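Local coordinates for alginate biosynthesis protein AlgX (Pseudomonas aeruginosa, PDB 4KNC) that protects alginate from degradation as the polymer crosses the periplasm and takes part in its O-acetylation, at residues Thr36-Ala41 / Lys197-Leu202; Asp24-Tyr27 / Tyr31-Phe34; Trp45-Arg48 / Asp52-Thr55; Leu109-Tyr114 / Pro133-Lys138. All blocks are in the same frame, centred on the assembly; numbering follows the deposited sequence.

Interaction 1 of 4, residues Thr36-Ala41 / Lys197-Leu202; sequences THLVQA and KAAAQL
L38 sends one methyl, CD1, against the helix turn that carries A198 and A199. That branch faces both alanine methyls at once, L38 CD1 being 4.2 Å from A198 CB, with A199 CB the same 4.2 Å from L38 CD1. L38 CD1 is also 4.0 Å from A199 N, so it rests on the helix backbone itself as much as on the CB atoms. With CG opposite the carbonyl carbon (chi1 -63°), L38 points from strand 38-40 toward helix 194-203, and A198 and A199 both point their CB atoms back at the strand. L202, one turn along from A198, also turns its CB this way and adds a little cover.

On the strand side L38 packs on R48 of the partner strand 46-48, while L46 from the same strand packs on A199. The helix thus lies against one face of the small hairpin 38-40/46-48 in the SGNH hydrolase-like domain. The side chain of A198 is about 9 Å from that of D148, a presumed active-site residue. No hydrogen bond crosses between the two segments: the chemistry is wholly apolar, so what joins strand to helix here is the fit of one leucine branch on a buried alanine surface.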
loop_
_atom_site.group_PDB
_atom_site.type_symbol
_atom_site.label_atom_id
_atom_site.label_comp_id
_atom_site.label_asym_id
_atom_site.label_seq_id
_atom_site.Cartn_x
_atom_site.Cartn_y
_atom_site.Cartn_z
ATOM N N THR A 36 -6.158 -9.860 17.113
ATOM C CA THR A 36 -5.513 -10.823 18.005
ATOM C C THR A 36 -4.386 -10.272 18.888
ATOM O O THR A 36 -3.430 -9.711 18.368
ATOM C CB THR A 36 -4.908 -11.956 17.156
ATOM O OG1 THR A 36 -5.840 -12.316 16.129
ATOM C CG2 THR A 36 -4.574 -13.166 18.007
ATOM N N HIS A 37 -4.510 -10.367 20.216
ATOM C CA HIS A 37 -5.782 -10.506 20.909
ATOM C C HIS A 37 -5.980 -9.183 21.680
ATOM O O HIS A 37 -5.013 -8.441 21.904
ATOM C CB HIS A 37 -5.811 -11.740 21.833
ATOM C CG HIS A 37 -4.987 -11.606 23.082
ATOM N ND1 HIS A 37 -3.780 -12.254 23.251
ATOM C CD2 HIS A 37 -5.211 -10.925 24.233
ATOM C CE1 HIS A 37 -3.287 -11.960 24.440
ATOM N NE2 HIS A 37 -4.135 -11.155 25.057
ATOM N N LEU A 38 -7.215 -8.874 22.069
ATOM C CA LEU A 38 -7.515 -7.556 22.639
ATOM C C LEU A 38 -7.259 -7.500 24.131
ATOM O O LEU A 38 -7.603 -8.427 24.848
ATOM C CB LEU A 38 -8.966 -7.163 22.364
ATOM C CG LEU A 38 -9.341 -6.990 20.894
ATOM C CD1 LEU A 38 -10.860 -7.013 20.767
ATOM C CD2 LEU A 38 -8.759 -5.676 20.327
ATOM N N VAL A 39 -6.625 -6.419 24.583
ATOM C CA VAL A 39 -6.450 -6.152 26.006
ATOM C C VAL A 39 -6.994 -4.765 26.352
ATOM O O VAL A 39 -6.932 -3.836 25.546
ATOM C CB VAL A 39 -4.984 -6.294 26.479
ATOM C CG1 VAL A 39 -4.505 -7.714 26.296
ATOM C CG2 VAL A 39 -4.071 -5.326 25.748
ATOM N N GLN A 40 -7.544 -4.658 27.555
ATOM C CA GLN A 40 -8.211 -3.456 28.035
ATOM C C GLN A 40 -7.192 -2.570 28.701
ATOM O O GLN A 40 -6.594 -2.949 29.706
ATOM C CB GLN A 40 -9.286 -3.838 29.069
ATOM C CG GLN A 40 -10.032 -2.663 29.688
ATOM C CD GLN A 40 -11.065 -2.047 28.746
ATOM O OE1 GLN A 40 -12.120 -2.640 28.470
ATOM N NE2 GLN A 40 -10.763 -0.848 28.247
ATOM N N ALA A 41 -6.979 -1.384 28.151
ATOM C CA ALA A 41 -6.033 -0.459 28.761
ATOM C C ALA A 41 -6.780 0.609 29.554
ATOM O O ALA A 41 -7.908 0.389 29.996
ATOM C CB ALA A 41 -5.138 0.157 27.711
ATOM N N LYS A 197 -15.884 -2.597 18.296
ATOM C CA LYS A 197 -16.886 -3.439 17.657
ATOM C C LYS A 197 -16.548 -4.916 17.790
ATOM O O LYS A 197 -17.445 -5.754 18.007
ATOM C CB LYS A 197 -17.049 -3.088 16.181
ATOM C CG LYS A 197 -17.672 -1.725 15.931
ATOM C CD LYS A 197 -17.899 -1.507 14.449
ATOM C CE LYS A 197 -18.162 -0.044 14.143
ATOM N NZ LYS A 197 -18.164 0.197 12.671
ATOM N N ALA A 198 -15.263 -5.236 17.664
ATOM C CA ALA A 198 -14.828 -6.627 17.807
ATOM C C ALA A 198 -15.077 -7.106 19.239
ATOM O O ALA A 198 -15.580 -8.210 19.475
ATOM C CB ALA A 198 -13.324 -6.776 17.428
ATOM N N ALA A 199 -14.722 -6.260 20.198
ATOM C CA ALA A 199 -14.961 -6.566 21.604
ATOM C C ALA A 199 -16.457 -6.712 21.907
ATOM O O ALA A 199 -16.839 -7.517 22.757
ATOM C CB ALA A 199 -14.326 -5.512 22.511
ATOM N N ALA A 200 -17.294 -5.939 21.211
ATOM C CA ALA A 200 -18.745 -6.053 21.353
ATOM C C ALA A 200 -19.225 -7.402 20.836
ATOM O O ALA A 200 -20.074 -8.045 21.446
ATOM C CB ALA A 200 -19.454 -4.924 20.608
ATOM N N GLN A 201 -18.680 -7.832 19.706
ATOM C CA GLN A 201 -19.073 -9.113 19.138
ATOM C C GLN A 201 -18.662 -10.279 20.042
ATOM O O GLN A 201 -19.423 -11.244 20.211
ATOM C CB GLN A 201 -18.485 -9.281 17.742
ATOM C CG GLN A 201 -19.242 -10.252 16.861
ATOM C CD GLN A 201 -18.778 -11.668 17.044
ATOM O OE1 GLN A 201 -17.579 -11.929 17.145
ATOM N NE2 GLN A 201 -19.728 -12.604 17.103
ATOM N N LEU A 202 -17.475 -10.169 20.635
ATOM C CA LEU A 202 -16.930 -11.213 21.507
ATOM C C LEU A 202 -17.539 -11.268 22.904
ATOM O O LEU A 202 -17.681 -12.340 23.478
ATOM C CB LEU A 202 -15.427 -11.013 21.705
ATOM C CG LEU A 202 -14.459 -11.317 20.565
ATOM C CD1 LEU A 202 -13.034 -11.064 21.025
ATOM C CD2 LEU A 202 -14.612 -12.737 20.127
#

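Interaction 2 of 4, residues Asp24-Tyr27 / Tyr31-Phe34; sequences DSRY and YLGF
Y27 and L32 face each other across a tight chain reversal, their CA atoms 4.9 Å apart, with a 3-10 turn at 24-26 leading in and helical backbone angles at 31-33 leading out. L32 points its CB at the first segment, and that carbon lies 4.1 Å from Y27 CB. The tyrosine ring comes in edge first: Y27 CD2 is 3.3 Å from L32 O, with the carbonyl oxygen near the ring plane, a close CH-to-oxygen approach at the ring's flank. G33 CA passes 4.0 Å from Y27 O, which brings the two backbones together beside the ring.

This compact loop comes before strand 38-40, near the N-terminal end of the SGNH hydrolase-like domain, and it lies over helix 194-203, whose L202 touches R26, Y27 and L32. The Y27 hydroxyl has two partners, bonding to A21 O and taking the L38 amide, and this fixes the ring against the strand.

R26 leaves the backbone pointing to the side, and the bend at chi2 (63°) brings its guanidinium obliquely up to the leucine. R26 NH1 then lies 3.5 Å from L32 CD1, and L32 CD1 is 3.7 Å from R26 O, so the methyl meets the head group and the carbonyl oxygen of R26 on one side.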
loop_
_atom_site.group_PDB
_atom_site.type_symbol
_atom_site.label_atom_id
_atom_site.label_comp_id
_atom_site.label_asym_id
_atom_site.label_seq_id
_atom_site.Cartn_x
_atom_site.Cartn_y
_atom_site.Cartn_z
ATOM N N ASP A 24 -5.501 -16.086 22.139
ATOM C CA ASP A 24 -5.256 -15.925 20.704
ATOM C C ASP A 24 -6.079 -16.890 19.872
ATOM O O ASP A 24 -6.532 -16.543 18.785
ATOM C CB ASP A 24 -3.773 -16.079 20.366
ATOM C CG ASP A 24 -2.944 -14.903 20.828
ATOM O OD1 ASP A 24 -3.534 -13.885 21.237
ATOM O OD2 ASP A 24 -1.703 -14.986 20.774
ATOM N N SER A 25 -6.299 -18.093 20.397
ATOM C CA SER A 25 -7.045 -19.105 19.657
ATOM C C SER A 25 -8.532 -18.758 19.513
ATOM O O SER A 25 -9.231 -19.320 18.676
ATOM C CB SER A 25 -6.877 -20.472 20.314
ATOM O OG SER A 25 -7.093 -20.380 21.711
ATOM N N ARG A 26 -9.014 -17.823 20.321
ATOM C CA ARG A 26 -10.397 -17.372 20.207
ATOM C C ARG A 26 -10.595 -16.496 18.955
ATOM O O ARG A 26 -11.720 -16.303 18.498
ATOM C CB ARG A 26 -10.815 -16.634 21.495
ATOM C CG ARG A 26 -12.231 -16.040 21.515
ATOM C CD ARG A 26 -13.348 -17.108 21.399
ATOM N NE ARG A 26 -14.665 -16.481 21.289
ATOM C CZ ARG A 26 -15.211 -16.073 20.144
ATOM N NH1 ARG A 26 -14.549 -16.243 19.005
ATOM N NH2 ARG A 26 -16.416 -15.498 20.136
ATOM N N TYR A 27 -9.497 -15.980 18.401
ATOM C CA TYR A 27 -9.555 -15.086 17.235
ATOM C C TYR A 27 -9.289 -15.862 15.951
ATOM O O TYR A 27 -8.417 -15.497 15.167
ATOM C CB TYR A 27 -8.548 -13.926 17.371
ATOM C CG TYR A 27 -8.823 -13.034 18.561
ATOM C CD1 TYR A 27 -8.591 -13.490 19.856
ATOM C CD2 TYR A 27 -9.334 -11.747 18.399
ATOM C CE1 TYR A 27 -8.867 -12.711 20.954
ATOM C CE2 TYR A 27 -9.614 -10.947 19.504
ATOM C CZ TYR A 27 -9.367 -11.440 20.776
ATOM O OH TYR A 27 -9.618 -10.685 21.893
ATOM N N TYR A 31 -12.845 -11.936 10.251
ATOM C CA TYR A 31 -13.104 -10.708 10.987
ATOM C C TYR A 31 -12.184 -10.596 12.210
ATOM O O TYR A 31 -11.508 -9.581 12.400
ATOM C CB TYR A 31 -14.568 -10.691 11.411
ATOM C CG TYR A 31 -14.989 -9.535 12.296
ATOM C CD1 TYR A 31 -15.058 -8.237 11.799
ATOM C CD2 TYR A 31 -15.356 -9.754 13.620
ATOM C CE1 TYR A 31 -15.449 -7.184 12.603
ATOM C CE2 TYR A 31 -15.762 -8.714 14.428
ATOM C CZ TYR A 31 -15.804 -7.428 13.916
ATOM O OH TYR A 31 -16.206 -6.395 14.732
ATOM N N LEU A 32 -12.125 -11.664 13.005
ATOM C CA LEU A 32 -11.426 -11.627 14.288
ATOM C C LEU A 32 -9.895 -11.571 14.227
ATOM O O LEU A 32 -9.266 -11.055 15.148
ATOM C CB LEU A 32 -11.872 -12.791 15.170
ATOM C CG LEU A 32 -13.244 -12.563 15.797
ATOM C CD1 LEU A 32 -13.661 -13.749 16.704
ATOM C CD2 LEU A 32 -13.222 -11.259 16.556
ATOM N N GLY A 33 -9.310 -12.089 13.152
ATOM C CA GLY A 33 -7.862 -12.212 13.040
ATOM C C GLY A 33 -7.108 -10.888 13.017
ATOM O O GLY A 33 -5.897 -10.846 13.260
ATOM N N PHE A 34 -7.830 -9.807 12.729
ATOM C CA PHE A 34 -7.256 -8.473 12.715
ATOM C C PHE A 34 -7.125 -7.861 14.119
ATOM O O PHE A 34 -6.598 -6.754 14.265
ATOM C CB PHE A 34 -8.109 -7.564 11.820
ATOM C CG PHE A 34 -7.479 -6.227 11.523
ATOM C CD1 PHE A 34 -6.336 -6.138 10.750
ATOM C CD2 PHE A 34 -8.040 -5.057 12.010
ATOM C CE1 PHE A 34 -5.757 -4.893 10.473
ATOM C CE2 PHE A 34 -7.469 -3.813 11.741
ATOM C CZ PHE A 34 -6.330 -3.729 10.974
#

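Interaction 3 of 4, residues Trp45-Arg48 / Asp52-Thr55; sequences WLFR and DLRT
R48 and D52 hold each other through both backbone and side chain in the alpha-turn that ends strand 46-48, the second strand of an antiparallel hairpin with 38-40. The turn's own bond runs from D52 N to R48 O at 2.8 Å, with a weak second donor in the L53 amide. In return, D52 OD2 takes the amide hydrogen of R48 N at 2.8 Å, almost perfectly straight (178°) and from above the carboxylate plane. The guanidinium meets the carboxylate side-on: R48 NH2 reaches D52 OD1 at 2.9 Å on its syn side, and R48 NE comes to D52 OD1 at 3.2 Å from above the plane. The two flat groups are 56° apart, so this salt bridge is twisted.

Next to it, the F47 ring brings CD2 to 4.0 Å from D52 CB and to 4.3 Å from L53 CD2, an apolar flank to the buried ion pair.

Farther out, F34 supplies its carbonyl oxygen to R48 NH1 and its ring to a cation-pi contact. The R48 side chain is about 8 Å from that of D148, inferred to be catalytic. R89 NH1 makes a salt bridge to D52 OD2 and also bonds to L46 O, linking carboxylate and strand.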
loop_
_atom_site.group_PDB
_atom_site.type_symbol
_atom_site.label_atom_id
_atom_site.label_comp_id
_atom_site.label_asym_id
_atom_site.label_seq_id
_atom_site.Cartn_x
_atom_site.Cartn_y
_atom_site.Cartn_z
ATOM N N TRP A 45 -9.428 2.574 26.152
ATOM C CA TRP A 45 -8.338 2.127 25.284
ATOM C C TRP A 45 -8.290 0.596 25.214
ATOM O O TRP A 45 -8.352 -0.094 26.232
ATOM C CB TRP A 45 -6.990 2.727 25.716
ATOM C CG TRP A 45 -6.834 4.140 25.229
ATOM C CD1 TRP A 45 -7.353 5.268 25.803
ATOM C CD2 TRP A 45 -6.163 4.569 24.038
ATOM N NE1 TRP A 45 -7.027 6.371 25.053
ATOM C CE2 TRP A 45 -6.296 5.969 23.964
ATOM C CE3 TRP A 45 -5.448 3.906 23.035
ATOM C CZ2 TRP A 45 -5.749 6.721 22.921
ATOM C CZ3 TRP A 45 -4.899 4.653 22.002
ATOM C CH2 TRP A 45 -5.051 6.046 21.956
ATOM N N LEU A 46 -8.235 0.079 23.993
ATOM C CA LEU A 46 -7.944 -1.327 23.765
ATOM C C LEU A 46 -6.658 -1.420 22.934
ATOM O O LEU A 46 -6.381 -0.542 22.113
ATOM C CB LEU A 46 -9.089 -2.008 23.002
ATOM C CG LEU A 46 -10.499 -2.061 23.597
ATOM C CD1 LEU A 46 -11.402 -2.950 22.719
ATOM C CD2 LEU A 46 -10.497 -2.563 25.046
ATOM N N PHE A 47 -5.872 -2.470 23.147
ATOM C CA PHE A 47 -4.725 -2.714 22.283
ATOM C C PHE A 47 -4.774 -4.148 21.786
ATOM O O PHE A 47 -5.289 -5.023 22.471
ATOM C CB PHE A 47 -3.420 -2.502 23.042
ATOM C CG PHE A 47 -3.112 -1.061 23.343
ATOM C CD1 PHE A 47 -3.788 -0.390 24.351
ATOM C CD2 PHE A 47 -2.131 -0.376 22.617
ATOM C CE1 PHE A 47 -3.487 0.944 24.638
ATOM C CE2 PHE A 47 -1.831 0.948 22.898
ATOM C CZ PHE A 47 -2.515 1.609 23.910
ATOM N N ARG A 48 -4.237 -4.381 20.593
ATOM C CA ARG A 48 -4.035 -5.729 20.081
ATOM C C ARG A 48 -2.612 -6.156 20.397
ATOM O O ARG A 48 -1.685 -5.432 20.103
ATOM C CB ARG A 48 -4.242 -5.747 18.570
ATOM C CG ARG A 48 -5.574 -5.144 18.136
ATOM C CD ARG A 48 -5.570 -4.946 16.643
ATOM N NE ARG A 48 -4.678 -3.856 16.256
ATOM C CZ ARG A 48 -4.461 -3.480 14.999
ATOM N NH1 ARG A 48 -5.050 -4.121 14.005
ATOM N NH2 ARG A 48 -3.648 -2.462 14.734
ATOM N N ASP A 52 -0.254 -4.328 17.911
ATOM C CA ASP A 52 0.077 -3.050 18.541
ATOM C C ASP A 52 1.251 -3.160 19.479
ATOM O O ASP A 52 2.000 -2.194 19.663
ATOM C CB ASP A 52 -1.112 -2.491 19.324
ATOM C CG ASP A 52 -2.326 -2.271 18.459
ATOM O OD1 ASP A 52 -2.190 -2.112 17.218
ATOM O OD2 ASP A 52 -3.422 -2.235 19.037
ATOM N N LEU A 53 1.402 -4.331 20.082
ATOM C CA LEU A 53 2.418 -4.525 21.115
ATOM C C LEU A 53 3.535 -5.418 20.619
ATOM O O LEU A 53 4.261 -6.029 21.411
ATOM C CB LEU A 53 1.796 -5.121 22.380
ATOM C CG LEU A 53 0.702 -4.269 23.029
ATOM C CD1 LEU A 53 0.156 -4.928 24.289
ATOM C CD2 LEU A 53 1.242 -2.873 23.336
ATOM N N ARG A 54 3.676 -5.491 19.301
ATOM C CA ARG A 54 4.689 -6.351 18.716
ATOM C C ARG A 54 6.060 -5.728 18.917
ATOM O O ARG A 54 6.172 -4.507 19.096
ATOM C CB ARG A 54 4.418 -6.560 17.229
ATOM C CG ARG A 54 4.663 -5.327 16.355
ATOM C CD ARG A 54 4.967 -5.772 14.937
ATOM N NE ARG A 54 3.769 -6.040 14.160
ATOM C CZ ARG A 54 3.645 -7.006 13.256
ATOM N NH1 ARG A 54 4.643 -7.843 12.996
ATOM N NH2 ARG A 54 2.499 -7.130 12.612
ATOM N N THR A 55 7.092 -6.571 18.892
ATOM C CA THR A 55 8.483 -6.114 18.943
ATOM C C THR A 55 9.243 -6.462 17.679
ATOM O O THR A 55 10.398 -6.089 17.532
ATOM C CB THR A 55 9.257 -6.742 20.117
ATOM O OG1 THR A 55 9.191 -8.171 20.015
ATOM C CG2 THR A 55 8.665 -6.299 21.458
#

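Interaction 4 of 4, residues Leu109-Tyr114 / Pro133-Lys138; sequences LAKKNY and PLFDEK
Y114 and F135 meet because each first torsion throws its ring into the gap between helix and loop: Y114 has CG trans to its own amide nitrogen (chi1 -179°), reaching out from the helix, while F135 has CG opposite the carbonyl carbon, and chi2 near zero (4°) sets the rotation of its ring, so that it presents an edge to both Y114 and K111. The result is an offset edge-to-face pair, with the edge of F135 directed at the face of Y114, the planes 70° apart and the ring centroids 5.4 Å from each other. The overlap is off-centre. F135 CZ makes the closest approach, 3.6 Å from Y114 CE1, and is also 3.7 Å from Y114 CD1, so the phenylalanine tip meets the CD1-CE1 side of the tyrosine ring, and not its middle.

K111, three residues earlier and roughly one turn back on the helix, supplies the second wall. Its side chain runs fully extended, and the aliphatic CG lies 4.0 Å from F135 CD2, alongside the ring edge next to the one that meets Y114. Across this contact F135 is covered at its edge by Y114 and a lysine methylene, with no hydrogen bond between the segments.

The Y114 hydroxyl bonds to Y85 O, at the end of strand 80-85. L91 of helix 89-93 touches both K111 and F135, and D136 and E137 pair through their backbones with L91 and V92. The loop 133-138 therefore lies along helix 89-93 while F135 reaches over to helix 107-123.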
loop_
_atom_site.group_PDB
_atom_site.type_symbol
_atom_site.label_atom_id
_atom_site.label_comp_id
_atom_site.label_asym_id
_atom_site.label_seq_id
_atom_site.Cartn_x
_atom_site.Cartn_y
_atom_site.Cartn_z
ATOM N N LEU A 109 12.680 -2.645 23.151
ATOM C CA LEU A 109 13.012 -3.623 22.123
ATOM C C LEU A 109 12.262 -3.328 20.828
ATOM O O LEU A 109 12.837 -3.396 19.733
ATOM C CB LEU A 109 12.681 -5.030 22.594
ATOM C CG LEU A 109 13.028 -6.113 21.584
ATOM C CD1 LEU A 109 14.521 -6.035 21.294
ATOM C CD2 LEU A 109 12.623 -7.475 22.106
ATOM N N ALA A 110 10.975 -3.008 20.966
ATOM C CA ALA A 110 10.145 -2.647 19.824
ATOM C C ALA A 110 10.710 -1.425 19.105
ATOM O O ALA A 110 10.851 -1.422 17.887
ATOM C CB ALA A 110 8.688 -2.386 20.268
ATOM N N LYS A 111 11.038 -0.389 19.870
ATOM C CA LYS A 111 11.555 0.860 19.306
ATOM C C LYS A 111 12.883 0.651 18.579
ATOM O O LYS A 111 13.108 1.181 17.490
ATOM C CB LYS A 111 11.716 1.906 20.412
ATOM C CG LYS A 111 12.482 3.162 19.971
ATOM C CD LYS A 111 12.633 4.140 21.117
ATOM C CE LYS A 111 13.500 5.331 20.699
ATOM N NZ LYS A 111 13.533 6.365 21.767
ATOM N N LYS A 112 13.752 -0.133 19.200
ATOM C CA LYS A 112 15.048 -0.477 18.632
ATOM C C LYS A 112 14.858 -1.206 17.293
ATOM O O LYS A 112 15.466 -0.863 16.280
ATOM C CB LYS A 112 15.786 -1.382 19.632
ATOM C CG LYS A 112 17.221 -1.666 19.300
ATOM C CD LYS A 112 17.731 -2.907 20.019
ATOM C CE LYS A 112 17.729 -2.739 21.522
ATOM N NZ LYS A 112 17.889 -4.062 22.198
ATOM N N ASN A 113 13.994 -2.217 17.289
ATOM C CA ASN A 113 13.756 -2.973 16.060
ATOM C C ASN A 113 13.116 -2.140 14.942
ATOM O O ASN A 113 13.502 -2.232 13.770
ATOM C CB ASN A 113 12.962 -4.240 16.371
ATOM C CG ASN A 113 13.809 -5.271 17.081
ATOM O OD1 ASN A 113 15.036 -5.257 16.962
ATOM N ND2 ASN A 113 13.172 -6.155 17.829
ATOM N N TYR A 114 12.158 -1.301 15.324
ATOM C CA TYR A 114 11.558 -0.351 14.400
ATOM C C TYR A 114 12.623 0.559 13.765
ATOM O O TYR A 114 12.704 0.684 12.530
ATOM C CB TYR A 114 10.493 0.476 15.128
ATOM C CG TYR A 114 9.794 1.481 14.237
ATOM C CD1 TYR A 114 10.292 2.769 14.085
ATOM C CD2 TYR A 114 8.638 1.136 13.542
ATOM C CE1 TYR A 114 9.656 3.703 13.262
ATOM C CE2 TYR A 114 7.989 2.059 12.714
ATOM C CZ TYR A 114 8.506 3.342 12.583
ATOM O OH TYR A 114 7.882 4.255 11.766
ATOM N N PRO A 133 10.506 10.578 17.223
ATOM C CA PRO A 133 10.201 11.644 18.193
ATOM C C PRO A 133 8.751 11.659 18.672
ATOM O O PRO A 133 8.474 12.285 19.698
ATOM C CB PRO A 133 10.506 12.929 17.418
ATOM C CG PRO A 133 11.559 12.521 16.429
ATOM C CD PRO A 133 11.169 11.110 16.019
ATOM N N LEU A 134 7.847 10.977 17.965
ATOM C CA LEU A 134 6.444 10.943 18.372
ATOM C C LEU A 134 6.125 9.802 19.331
ATOM O O LEU A 134 4.996 9.692 19.809
ATOM C CB LEU A 134 5.524 10.847 17.150
ATOM C CG LEU A 134 5.781 11.895 16.076
ATOM C CD1 LEU A 134 4.762 11.740 14.945
ATOM C CD2 LEU A 134 5.737 13.299 16.703
ATOM N N PHE A 135 7.107 8.946 19.599
ATOM C CA PHE A 135 6.869 7.753 20.415
ATOM C C PHE A 135 6.648 8.102 21.882
ATOM O O PHE A 135 7.118 9.136 22.367
ATOM C CB PHE A 135 8.044 6.780 20.337
ATOM C CG PHE A 135 8.216 6.121 18.998
ATOM C CD1 PHE A 135 7.405 6.451 17.924
ATOM C CD2 PHE A 135 9.208 5.169 18.819
ATOM C CE1 PHE A 135 7.581 5.843 16.690
ATOM C CE2 PHE A 135 9.387 4.557 17.598
ATOM C CZ PHE A 135 8.577 4.890 16.528
ATOM N N ASP A 136 5.950 7.217 22.583
ATOM C CA ASP A 136 5.677 7.383 24.004
ATOM C C ASP A 136 5.131 8.780 24.288
ATOM O O ASP A 136 5.533 9.428 25.245
ATOM C CB ASP A 136 6.959 7.148 24.815
ATOM C CG ASP A 136 6.670 6.645 26.206
ATOM O OD1 ASP A 136 5.477 6.620 26.567
ATOM O OD2 ASP A 136 7.615 6.264 26.929
ATOM N N GLU A 137 4.235 9.248 23.432
ATOM C CA GLU A 137 3.810 10.642 23.456
ATOM C C GLU A 137 3.041 10.979 24.725
ATOM O O GLU A 137 2.429 10.106 25.350
ATOM C CB GLU A 137 2.902 10.930 22.257
ATOM C CG GLU A 137 1.488 10.348 22.449
ATOM C CD GLU A 137 0.520 10.724 21.338
ATOM O OE1 GLU A 137 0.955 11.256 20.286
ATOM O OE2 GLU A 137 -0.686 10.484 21.526
ATOM N N LYS A 138 3.072 12.256 25.094
ATOM C CA LYS A 138 2.076 12.814 26.007
ATOM C C LYS A 138 1.445 14.034 25.348
ATOM O O LYS A 138 2.043 15.110 25.287
ATOM C CB LYS A 138 2.688 13.164 27.362
ATOM C CG LYS A 138 3.132 11.940 28.152
#

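From the N terminus, interaction 2 comes first and closes a three-residue loop before strand 38-40. Interaction 1 opens on that strand and closes only at helix 194-203, spanning 155 residues. Within this span, interaction 3 closes the short turn after strand 46-48, and interaction 4 then joins helix 107-123 to the loop at 133-138; both nest in interaction 1, in series with each other, and no loops cross. Together they tie the N-terminal loop to the hairpin 38-40/46-48 (D24 to H37, and the F34-R48 link), the hairpin to helix 194-203, and the segment after the hairpin to helix 107-123, through T55 O and N113. Interactions 1 and 4 do not touch.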